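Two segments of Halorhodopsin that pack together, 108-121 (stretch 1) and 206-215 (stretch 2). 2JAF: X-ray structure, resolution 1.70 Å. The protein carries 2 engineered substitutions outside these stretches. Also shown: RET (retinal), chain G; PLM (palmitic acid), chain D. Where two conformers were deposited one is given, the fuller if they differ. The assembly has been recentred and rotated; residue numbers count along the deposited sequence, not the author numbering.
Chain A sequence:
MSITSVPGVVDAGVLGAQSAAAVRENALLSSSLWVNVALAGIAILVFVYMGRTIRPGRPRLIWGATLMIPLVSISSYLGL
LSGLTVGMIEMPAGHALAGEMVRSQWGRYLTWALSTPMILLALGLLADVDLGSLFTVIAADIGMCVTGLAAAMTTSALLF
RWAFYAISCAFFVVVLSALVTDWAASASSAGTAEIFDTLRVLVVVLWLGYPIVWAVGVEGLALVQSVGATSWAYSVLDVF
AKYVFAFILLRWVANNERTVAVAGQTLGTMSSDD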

ATOM      1  N   ARG A 108      -5.334 -13.349  -7.964  1.00 22.43           N
ATOM      2  CA  ARG A 108      -4.713 -12.722  -9.129  1.00 23.16           C
ATOM      3  C   ARG A 108      -4.886 -11.213  -9.018  1.00 23.38           C
ATOM      4  O   ARG A 108      -3.927 -10.449  -9.134  1.00 25.32           O
ATOM      5  CB  ARG A 108      -5.363 -13.196 -10.432  1.00 20.28           C
ATOM      6  CG  ARG A 108      -5.023 -14.605 -10.879  1.00 22.63           C
ATOM      7  CD  ARG A 108      -5.646 -14.876 -12.254  1.00 19.32           C
ATOM      8  NE  ARG A 108      -5.446 -16.238 -12.738  1.00 20.82           N
ATOM      9  CZ  ARG A 108      -4.354 -16.673 -13.366  1.00 19.85           C
ATOM     10  NH1 ARG A 108      -3.330 -15.852 -13.596  1.00 19.02           N
ATOM     11  NH2 ARG A 108      -4.298 -17.925 -13.784  1.00 19.23           N
ATOM     12  N   TYR A 109      -6.123 -10.791  -8.774  1.00 24.67           N
ATOM     13  CA  TYR A 109      -6.450  -9.378  -8.681  1.00 26.11           C
ATOM     14  C   TYR A 109      -5.670  -8.703  -7.563  1.00 27.40           C
ATOM     15  O   TYR A 109      -5.168  -7.586  -7.724  1.00 26.62           O
ATOM     16  CB  TYR A 109      -7.971  -9.218  -8.493  1.00 28.72           C
ATOM     17  CG  TYR A 109      -8.773 -10.200  -9.335  1.00 30.39           C
ATOM     18  CD1 TYR A 109      -8.360 -10.545 -10.627  1.00 34.25           C
ATOM     19  CD2 TYR A 109      -9.924 -10.811  -8.834  1.00 30.73           C
ATOM     20  CE1 TYR A 109      -9.067 -11.474 -11.393  1.00 33.91           C
ATOM     21  CE2 TYR A 109     -10.637 -11.742  -9.592  1.00 31.96           C
ATOM     22  CZ  TYR A 109     -10.203 -12.069 -10.870  1.00 34.62           C
ATOM     23  OH  TYR A 109     -10.896 -12.995 -11.619  1.00 36.17           O
ATOM     24  N   LEU A 110      -5.533  -9.394  -6.435  1.00 25.88           N
ATOM     25  CA  LEU A 110      -4.800  -8.850  -5.301  1.00 26.47           C
ATOM     26  C   LEU A 110      -3.304  -8.656  -5.569  1.00 25.05           C
ATOM     27  O   LEU A 110      -2.739  -7.598  -5.280  1.00 25.23           O
ATOM     28  CB  LEU A 110      -4.960  -9.765  -4.083  1.00 26.76           C
ATOM     29  CG  LEU A 110      -4.198  -9.286  -2.843  1.00 30.46           C
ATOM     30  CD1 LEU A 110      -4.842  -8.001  -2.323  1.00 31.96           C
ATOM     31  CD2 LEU A 110      -4.209 -10.367  -1.769  1.00 30.99           C
ATOM     32  N   THR A 111      -2.648  -9.677  -6.115  0.50 24.40           N
ATOM     33  CA  THR A 111      -1.219  -9.563  -6.372  0.50 23.43           C
ATOM     34  C   THR A 111      -0.893  -8.586  -7.500  0.50 22.00           C
ATOM     35  O   THR A 111       0.202  -8.024  -7.538  0.50 21.46           O
ATOM     36  CB  THR A 111      -0.589 -10.935  -6.676  0.50 23.95           C
ATOM     37  OG1 THR A 111      -1.071 -11.425  -7.929  0.50 23.38           O
ATOM     38  CG2 THR A 111      -0.948 -11.927  -5.577  0.50 23.99           C
ATOM     39  N   TRP A 112      -1.836  -8.371  -8.415  1.00 22.27           N
ATOM     40  CA  TRP A 112      -1.596  -7.424  -9.508  1.00 21.35           C
ATOM     41  C   TRP A 112      -1.303  -6.054  -8.889  1.00 23.63           C
ATOM     42  O   TRP A 112      -0.597  -5.232  -9.478  1.00 22.44           O
ATOM     43  CB  TRP A 112      -2.818  -7.285 -10.430  1.00 21.56           C
ATOM     44  CG  TRP A 112      -3.117  -8.482 -11.298  1.00 20.35           C
ATOM     45  CD1 TRP A 112      -2.265  -9.496 -11.622  1.00 20.88           C
ATOM     46  CD2 TRP A 112      -4.353  -8.765 -11.972  1.00 21.95           C
ATOM     47  NE1 TRP A 112      -2.893 -10.399 -12.453  1.00 20.26           N
ATOM     48  CE2 TRP A 112      -4.176  -9.972 -12.681  1.00 21.55           C
ATOM     49  CE3 TRP A 112      -5.594  -8.112 -12.042  1.00 22.72           C
ATOM     50  CZ2 TRP A 112      -5.195 -10.548 -13.451  1.00 21.89           C
ATOM     51  CZ3 TRP A 112      -6.609  -8.685 -12.809  1.00 24.09           C
ATOM     52  CH2 TRP A 112      -6.400  -9.894 -13.502  1.00 24.38           C
ATOM     53  N   ALA A 113      -1.854  -5.818  -7.695  1.00 23.71           N
ATOM     54  CA  ALA A 113      -1.666  -4.551  -6.993  1.00 24.75           C
ATOM     55  C   ALA A 113      -0.208  -4.304  -6.611  1.00 25.64           C
ATOM     56  O   ALA A 113       0.164  -3.187  -6.259  1.00 25.89           O
ATOM     57  CB  ALA A 113      -2.564  -4.497  -5.745  1.00 23.68           C
ATOM     58  N   LEU A 114       0.612  -5.350  -6.674  1.00 24.90           N
ATOM     59  CA  LEU A 114       2.034  -5.222  -6.379  1.00 25.70           C
ATOM     60  C   LEU A 114       2.866  -5.419  -7.652  1.00 24.76           C
ATOM     61  O   LEU A 114       3.827  -4.692  -7.889  1.00 26.06           O
ATOM     62  CB  LEU A 114       2.467  -6.244  -5.323  1.00 27.31           C
ATOM     63  CG  LEU A 114       3.965  -6.243  -4.999  1.00 29.68           C
ATOM     64  CD1 LEU A 114       4.383  -4.901  -4.413  1.00 29.49           C
ATOM     65  CD2 LEU A 114       4.268  -7.367  -4.025  1.00 30.29           C
ATOM     66  N   SER A 115       2.489  -6.392  -8.476  1.00 24.17           N
ATOM     67  CA  SER A 115       3.233  -6.653  -9.704  1.00 23.93           C
ATOM     68  C   SER A 115       3.074  -5.583 -10.784  1.00 24.18           C
ATOM     69  O   SER A 115       4.053  -5.247 -11.454  1.00 24.21           O
ATOM     70  CB  SER A 115       2.858  -8.021 -10.289  1.00 24.18           C
ATOM     71  OG  SER A 115       1.506  -8.059 -10.721  1.00 26.41           O
ATOM     72  N   THR A 116       1.873  -5.040 -10.973  1.00 23.01           N
ATOM     73  CA  THR A 116       1.737  -4.025 -12.016  1.00 22.57           C
ATOM     74  C   THR A 116       2.493  -2.753 -11.647  1.00 23.35           C
ATOM     75  O   THR A 116       3.059  -2.089 -12.518  1.00 21.38           O
ATOM     76  CB  THR A 116       0.246  -3.752 -12.420  1.00 22.26           C
ATOM     77  OG1 THR A 116      -0.567  -3.476 -11.276  1.00 22.95           O
ATOM     78  CG2 THR A 116      -0.315  -4.964 -13.129  1.00 22.71           C
ATOM     79  N   PRO A 117       2.524  -2.394 -10.352  1.00 22.75           N
ATOM     80  CA  PRO A 117       3.276  -1.182 -10.014  1.00 24.20           C
ATOM     81  C   PRO A 117       4.774  -1.401 -10.290  1.00 25.49           C
ATOM     82  O   PRO A 117       5.498  -0.466 -10.636  1.00 26.35           O
ATOM     83  CB  PRO A 117       2.965  -0.994  -8.530  1.00 24.93           C
ATOM     84  CG  PRO A 117       1.548  -1.454  -8.453  1.00 24.39           C
ATOM     85  CD  PRO A 117       1.586  -2.737  -9.267  1.00 23.81           C
ATOM     86  N   MET A 118       5.237  -2.641 -10.151  1.00 26.40           N
ATOM     87  CA  MET A 118       6.642  -2.935 -10.423  1.00 29.58           C
ATOM     88  C   MET A 118       6.939  -2.855 -11.917  1.00 27.64           C
ATOM     89  O   MET A 118       8.020  -2.425 -12.323  1.00 29.04           O
ATOM     90  CB  MET A 118       7.030  -4.305  -9.864  1.00 32.23           C
ATOM     91  CG  MET A 118       7.288  -4.282  -8.365  1.00 36.03           C
ATOM     92  SD  MET A 118       8.517  -3.023  -7.911  1.00 39.59           S
ATOM     93  CE  MET A 118       7.455  -1.653  -7.491  1.00 40.17           C
ATOM     94  N   ILE A 119       5.979  -3.265 -12.740  1.00 25.69           N
ATOM     95  CA  ILE A 119       6.152  -3.180 -14.189  1.00 23.68           C
ATOM     96  C   ILE A 119       6.270  -1.700 -14.547  1.00 23.89           C
ATOM     97  O   ILE A 119       7.142  -1.301 -15.326  1.00 24.51           O
ATOM     98  CB  ILE A 119       4.937  -3.793 -14.945  1.00 22.32           C
ATOM     99  CG1 ILE A 119       4.894  -5.308 -14.737  1.00 23.65           C
ATOM    100  CG2 ILE A 119       5.018  -3.463 -16.441  1.00 24.05           C
ATOM    101  CD1 ILE A 119       3.667  -5.987 -15.368  1.00 22.62           C
ATOM    102  N   LEU A 120       5.388  -0.886 -13.967  1.00 25.20           N
ATOM    103  CA  LEU A 120       5.383   0.553 -14.221  1.00 25.66           C
ATOM    104  C   LEU A 120       6.638   1.225 -13.661  1.00 25.26           C
ATOM    105  O   LEU A 120       7.135   2.199 -14.223  1.00 26.43           O
ATOM    106  CB  LEU A 120       4.116   1.182 -13.623  1.00 24.96           C
ATOM    107  CG  LEU A 120       2.816   0.662 -14.265  1.00 26.35           C
ATOM    108  CD1 LEU A 120       1.593   1.149 -13.493  1.00 24.40           C
ATOM    109  CD2 LEU A 120       2.751   1.130 -15.718  1.00 27.28           C
ATOM    110  N   LEU A 121       7.148   0.703 -12.551  1.00 27.34           N
ATOM    111  CA  LEU A 121       8.360   1.254 -11.956  1.00 29.32           C
ATOM    112  C   LEU A 121       9.528   1.018 -12.915  1.00 28.26           C
ATOM    113  O   LEU A 121      10.312   1.925 -13.195  1.00 28.96           O
ATOM    114  CB  LEU A 121       8.651   0.581 -10.609  1.00 29.97           C
ATOM    115  CG  LEU A 121       9.986   0.969  -9.962  1.00 32.08           C
ATOM    116  CD1 LEU A 121      10.036   2.477  -9.733  1.00 32.78           C
ATOM    117  CD2 LEU A 121      10.157   0.216  -8.657  1.00 34.25           C
ATOM    118  N   LEU A 206      -1.305  -5.966 -24.444  1.00 17.76           N
ATOM    119  CA  LEU A 206      -1.447  -7.077 -23.509  1.00 18.03           C
ATOM    120  C   LEU A 206      -2.321  -6.723 -22.301  1.00 18.87           C
ATOM    121  O   LEU A 206      -3.145  -7.536 -21.878  1.00 19.31           O
ATOM    122  CB  LEU A 206      -0.072  -7.555 -23.053  1.00 19.60           C
ATOM    123  CG  LEU A 206       0.814  -8.037 -24.210  1.00 22.78           C
ATOM    124  CD1 LEU A 206       2.206  -8.359 -23.693  1.00 24.63           C
ATOM    125  CD2 LEU A 206       0.191  -9.262 -24.864  1.00 26.92           C
ATOM    126  N   TRP A 207      -2.155  -5.522 -21.749  1.00 17.96           N
ATOM    127  CA  TRP A 207      -2.965  -5.140 -20.592  1.00 18.66           C
ATOM    128  C   TRP A 207      -4.457  -5.088 -20.934  1.00 19.40           C
ATOM    129  O   TRP A 207      -5.307  -5.351 -20.075  1.00 19.41           O
ATOM    130  CB  TRP A 207      -2.480  -3.801 -20.007  1.00 18.66           C
ATOM    131  CG  TRP A 207      -1.187  -3.922 -19.211  1.00 18.99           C
ATOM    132  CD1 TRP A 207      -0.080  -4.661 -19.547  1.00 17.07           C
ATOM    133  CD2 TRP A 207      -0.837  -3.201 -18.015  1.00 18.42           C
ATOM    134  NE1 TRP A 207       0.931  -4.436 -18.641  1.00 17.82           N
ATOM    135  CE2 TRP A 207       0.496  -3.546 -17.693  1.00 17.96           C
ATOM    136  CE3 TRP A 207      -1.520  -2.293 -17.190  1.00 19.45           C
ATOM    137  CZ2 TRP A 207       1.163  -3.014 -16.581  1.00 19.58           C
ATOM    138  CZ3 TRP A 207      -0.857  -1.762 -16.081  1.00 20.79           C
ATOM    139  CH2 TRP A 207       0.472  -2.126 -15.789  1.00 20.73           C
ATOM    140  N   LEU A 208      -4.783  -4.763 -22.182  1.00 19.26           N
ATOM    141  CA  LEU A 208      -6.182  -4.725 -22.601  1.00 18.97           C
ATOM    142  C   LEU A 208      -6.779  -6.132 -22.584  1.00 19.17           C
ATOM    143  O   LEU A 208      -7.998  -6.300 -22.478  1.00 19.95           O
ATOM    144  CB  LEU A 208      -6.302  -4.127 -24.009  1.00 19.87           C
ATOM    145  CG  LEU A 208      -6.277  -2.602 -24.103  1.00 20.40           C
ATOM    146  CD1 LEU A 208      -6.061  -2.158 -25.541  1.00 20.68           C
ATOM    147  CD2 LEU A 208      -7.600  -2.063 -23.572  1.00 22.04           C
ATOM    148  N   GLY A 209      -5.926  -7.147 -22.691  1.00 17.32           N
ATOM    149  CA  GLY A 209      -6.418  -8.512 -22.672  1.00 17.80           C
ATOM    150  C   GLY A 209      -7.051  -8.906 -21.342  1.00 18.71           C
ATOM    151  O   GLY A 209      -7.992  -9.701 -21.310  1.00 17.94           O
ATOM    152  N   TYR A 210      -6.553  -8.357 -20.236  1.00 18.23           N
ATOM    153  CA  TYR A 210      -7.103  -8.734 -18.933  1.00 18.14           C
ATOM    154  C   TYR A 210      -8.581  -8.392 -18.736  1.00 18.33           C
ATOM    155  O   TYR A 210      -9.356  -9.248 -18.312  1.00 17.34           O
ATOM    156  CB  TYR A 210      -6.242  -8.160 -17.800  1.00 18.95           C
ATOM    157  CG  TYR A 210      -4.861  -8.780 -17.774  1.00 18.32           C
ATOM    158  CD1 TYR A 210      -3.862  -8.343 -18.651  1.00 18.54           C
ATOM    159  CD2 TYR A 210      -4.553  -9.813 -16.888  1.00 18.84           C
ATOM    160  CE1 TYR A 210      -2.584  -8.923 -18.639  1.00 21.10           C
ATOM    161  CE2 TYR A 210      -3.280 -10.402 -16.869  1.00 19.18           C
ATOM    162  CZ  TYR A 210      -2.302  -9.949 -17.745  1.00 18.29           C
ATOM    163  OH  TYR A 210      -1.043 -10.508 -17.713  1.00 19.32           O
ATOM    164  N   PRO A 211      -8.999  -7.149 -19.037  1.00 18.18           N
ATOM    165  CA  PRO A 211     -10.429  -6.869 -18.843  1.00 17.67           C
ATOM    166  C   PRO A 211     -11.316  -7.632 -19.831  1.00 19.23           C
ATOM    167  O   PRO A 211     -12.499  -7.852 -19.571  1.00 20.34           O
ATOM    168  CB  PRO A 211     -10.518  -5.348 -19.005  1.00 19.79           C
ATOM    169  CG  PRO A 211      -9.306  -4.997 -19.858  1.00 17.49           C
ATOM    170  CD  PRO A 211      -8.246  -5.905 -19.271  1.00 16.68           C
ATOM    171  N   ILE A 212     -10.748  -8.047 -20.962  1.00 19.16           N
ATOM    172  CA  ILE A 212     -11.520  -8.808 -21.941  1.00 19.49           C
ATOM    173  C   ILE A 212     -11.774 -10.198 -21.369  1.00 19.80           C
ATOM    174  O   ILE A 212     -12.887 -10.716 -21.445  1.00 20.37           O
ATOM    175  CB  ILE A 212     -10.764  -8.926 -23.284  1.00 20.15           C
ATOM    176  CG1 ILE A 212     -10.694  -7.545 -23.940  1.00 22.16           C
ATOM    177  CG2 ILE A 212     -11.458  -9.925 -24.206  1.00 19.19           C
ATOM    178  CD1 ILE A 212      -9.940  -7.516 -25.261  1.00 23.44           C
ATOM    179  N   VAL A 213     -10.737 -10.801 -20.795  1.00 18.51           N
ATOM    180  CA  VAL A 213     -10.872 -12.126 -20.207  1.00 17.99           C
ATOM    181  C   VAL A 213     -11.893 -12.070 -19.071  1.00 19.17           C
ATOM    182  O   VAL A 213     -12.747 -12.951 -18.958  1.00 21.00           O
ATOM    183  CB  VAL A 213      -9.523 -12.640 -19.638  1.00 17.51           C
ATOM    184  CG1 VAL A 213      -9.751 -13.907 -18.822  1.00 18.35           C
ATOM    185  CG2 VAL A 213      -8.552 -12.943 -20.780  1.00 15.56           C
ATOM    186  N   TRP A 214     -11.805 -11.039 -18.236  1.00 19.77           N
ATOM    187  CA  TRP A 214     -12.733 -10.907 -17.108  1.00 21.11           C
ATOM    188  C   TRP A 214     -14.175 -10.836 -17.602  1.00 21.81           C
ATOM    189  O   TRP A 214     -15.059 -11.533 -17.090  1.00 20.38           O
ATOM    190  CB  TRP A 214     -12.433  -9.646 -16.295  1.00 22.65           C
ATOM    191  CG  TRP A 214     -13.049  -9.659 -14.909  1.00 25.20           C
ATOM    192  CD1 TRP A 214     -12.465 -10.109 -13.764  1.00 27.70           C
ATOM    193  CD2 TRP A 214     -14.371  -9.225 -14.540  1.00 26.40           C
ATOM    194  NE1 TRP A 214     -13.335  -9.982 -12.702  1.00 29.84           N
ATOM    195  CE2 TRP A 214     -14.511  -9.444 -13.152  1.00 26.90           C
ATOM    196  CE3 TRP A 214     -15.447  -8.675 -15.249  1.00 23.82           C
ATOM    197  CZ2 TRP A 214     -15.689  -9.130 -12.455  1.00 27.33           C
ATOM    198  CZ3 TRP A 214     -16.625  -8.362 -14.550  1.00 24.94           C
ATOM    199  CH2 TRP A 214     -16.729  -8.591 -13.171  1.00 24.27           C
ATOM    200  N   ALA A 215     -14.402  -9.990 -18.605  1.00 20.75           N
ATOM    201  CA  ALA A 215     -15.731  -9.804 -19.178  1.00 21.30           C
ATOM    202  C   ALA A 215     -16.272 -11.026 -19.913  1.00 23.35           C
ATOM    203  O   ALA A 215     -17.462 -11.326 -19.826  1.00 22.80           O
ATOM    204  CB  ALA A 215     -15.726  -8.601 -20.119  1.00 23.16           C
TER
HETATM  205  C1  RET G 900      -9.644  -6.022 -14.469  1.00 22.24           C
HETATM  206  C2  RET G 900     -11.239  -5.941 -14.354  1.00 21.40           C
HETATM  207  C3  RET G 900     -11.852  -4.523 -14.245  1.00 21.35           C
HETATM  208  C4  RET G 900     -11.464  -3.642 -15.519  1.00 21.32           C
HETATM  209  C5  RET G 900      -9.923  -3.627 -15.873  1.00 20.60           C
HETATM  210  C6  RET G 900      -9.005  -4.779 -15.383  1.00 22.02           C
HETATM  211  C7  RET G 900      -7.533  -4.658 -15.659  1.00 21.02           C
HETATM  212  C8  RET G 900      -6.461  -5.403 -15.274  1.00 18.79           C
HETATM  213  C9  RET G 900      -5.137  -5.284 -15.825  1.00 19.79           C
HETATM  214  C10 RET G 900      -4.313  -6.281 -15.298  1.00 20.94           C
HETATM  215  C11 RET G 900      -2.991  -6.455 -15.647  1.00 20.52           C
HETATM  216  C12 RET G 900      -2.266  -7.529 -15.106  1.00 20.10           C
HETATM  217  C13 RET G 900      -0.849  -7.744 -15.354  1.00 21.77           C
HETATM  218  C14 RET G 900      -0.337  -8.870 -14.644  1.00 22.82           C
HETATM  219  C15 RET G 900       0.993  -9.190 -14.517  1.00 24.48           C
HETATM  220  C16 RET G 900      -9.155  -5.957 -12.976  1.00 21.85           C
HETATM  221  C17 RET G 900      -9.330  -7.474 -15.105  1.00 21.17           C
HETATM  222  C18 RET G 900      -9.455  -2.449 -16.712  1.00 21.23           C
HETATM  223  C19 RET G 900      -4.783  -4.235 -17.021  1.00 21.06           C
HETATM  224  C20 RET G 900      -0.028  -6.864 -16.315  1.00 21.97           C
HETATM  225  C1  PLM D 700       0.126 -13.528  -2.441  1.00 59.99           C
HETATM  226  O1  PLM D 700      -0.022 -14.533  -1.724  1.00 59.93           O
HETATM  227  O2  PLM D 700       0.809 -13.554  -3.489  1.00 60.88           O
HETATM  228  C2  PLM D 700      -0.566 -12.250  -2.000  1.00 59.60           C
HETATM  229  C3  PLM D 700       0.301 -10.996  -1.968  1.00 59.28           C
HETATM  230  C4  PLM D 700      -0.578  -9.834  -1.529  1.00 59.22           C
HETATM  231  C5  PLM D 700       0.240  -8.561  -1.479  1.00 59.53           C
HETATM  232  C6  PLM D 700      -0.352  -7.450  -2.310  1.00 59.02           C
HETATM  233  C7  PLM D 700       0.410  -6.202  -1.912  1.00 59.00           C
HETATM  234  C8  PLM D 700      -0.066  -4.979  -2.660  1.00 59.54           C
HETATM  235  C9  PLM D 700       0.766  -3.783  -2.229  1.00 60.18           C
HETATM  236  CA  PLM D 700       0.307  -2.519  -2.931  1.00 60.11           C
HETATM  237  CB  PLM D 700       1.230  -1.309  -2.951  1.00 60.27           C
HETATM  238  CC  PLM D 700       2.571  -1.463  -3.651  1.00 60.28           C
HETATM  239  CD  PLM D 700       3.294  -0.130  -3.600  1.00 60.37           C
HETATM  240  CE  PLM D 700       4.649  -0.215  -4.304  1.00 60.82           C
HETATM  241  CF  PLM D 700       5.416   1.070  -4.024  1.00 61.28           C
HETATM  242  CG  PLM D 700       6.771   1.044  -4.712  1.00 62.16           C

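How do two helices touch when their backbones stand so far apart? The segments run nearly antiparallel, at 164°, and their axes come no closer than 13.9 Å. Even at Thr116 and Trp207 the CA atoms are 9.8 Å apart, so large side chains must span the gap, and retinal lies between the helices along with them. The contact buries just 318 Å², and no hydrogen bond crosses it.

What does the first turn of stretch 1 contribute? Tyr109 has its CA-to-CB bond sideways, but its ring reaches across to Trp214, whose edge is directed at the tyrosine face in an offset pair with planes at 66°. The closest atoms are Tyr109 OH and Trp214 CD1, 3.9 Å apart. Trp214 NE1 is buried here without a polar partner.

How does Trp112 meet the opposing helix? It points toward stretch 2 and receives the edge of Tyr210 on its face, the planes almost perpendicular at 84°. Trp112 CZ2 lies 3.6 Å from Tyr210 CD2, an arrangement that sets ring hydrogens against a π cloud. Retinal C12 lies over one face of each ring, so the polyene joins the same aromatic cluster.

Why does Trp207 gather the rest of the contact? Its CA-to-CB bond points sideways, yet the indole extends to three residues of stretch 1. Thr116 CB sits 3.7 Å from Trp207 CH2; farther along, Ile119 CG2 approaches the ring edge at 3.9 Å from Trp207 CZ2, and Leu120 CG packs 3.9 Å from Trp207 CH2. These are van der Waals contacts between carbon surfaces. Retinal C20 covers one face of the indole, while Thr116 CG2 reaches retinal C13 at 3.6 Å, tying both helices to the chromophore.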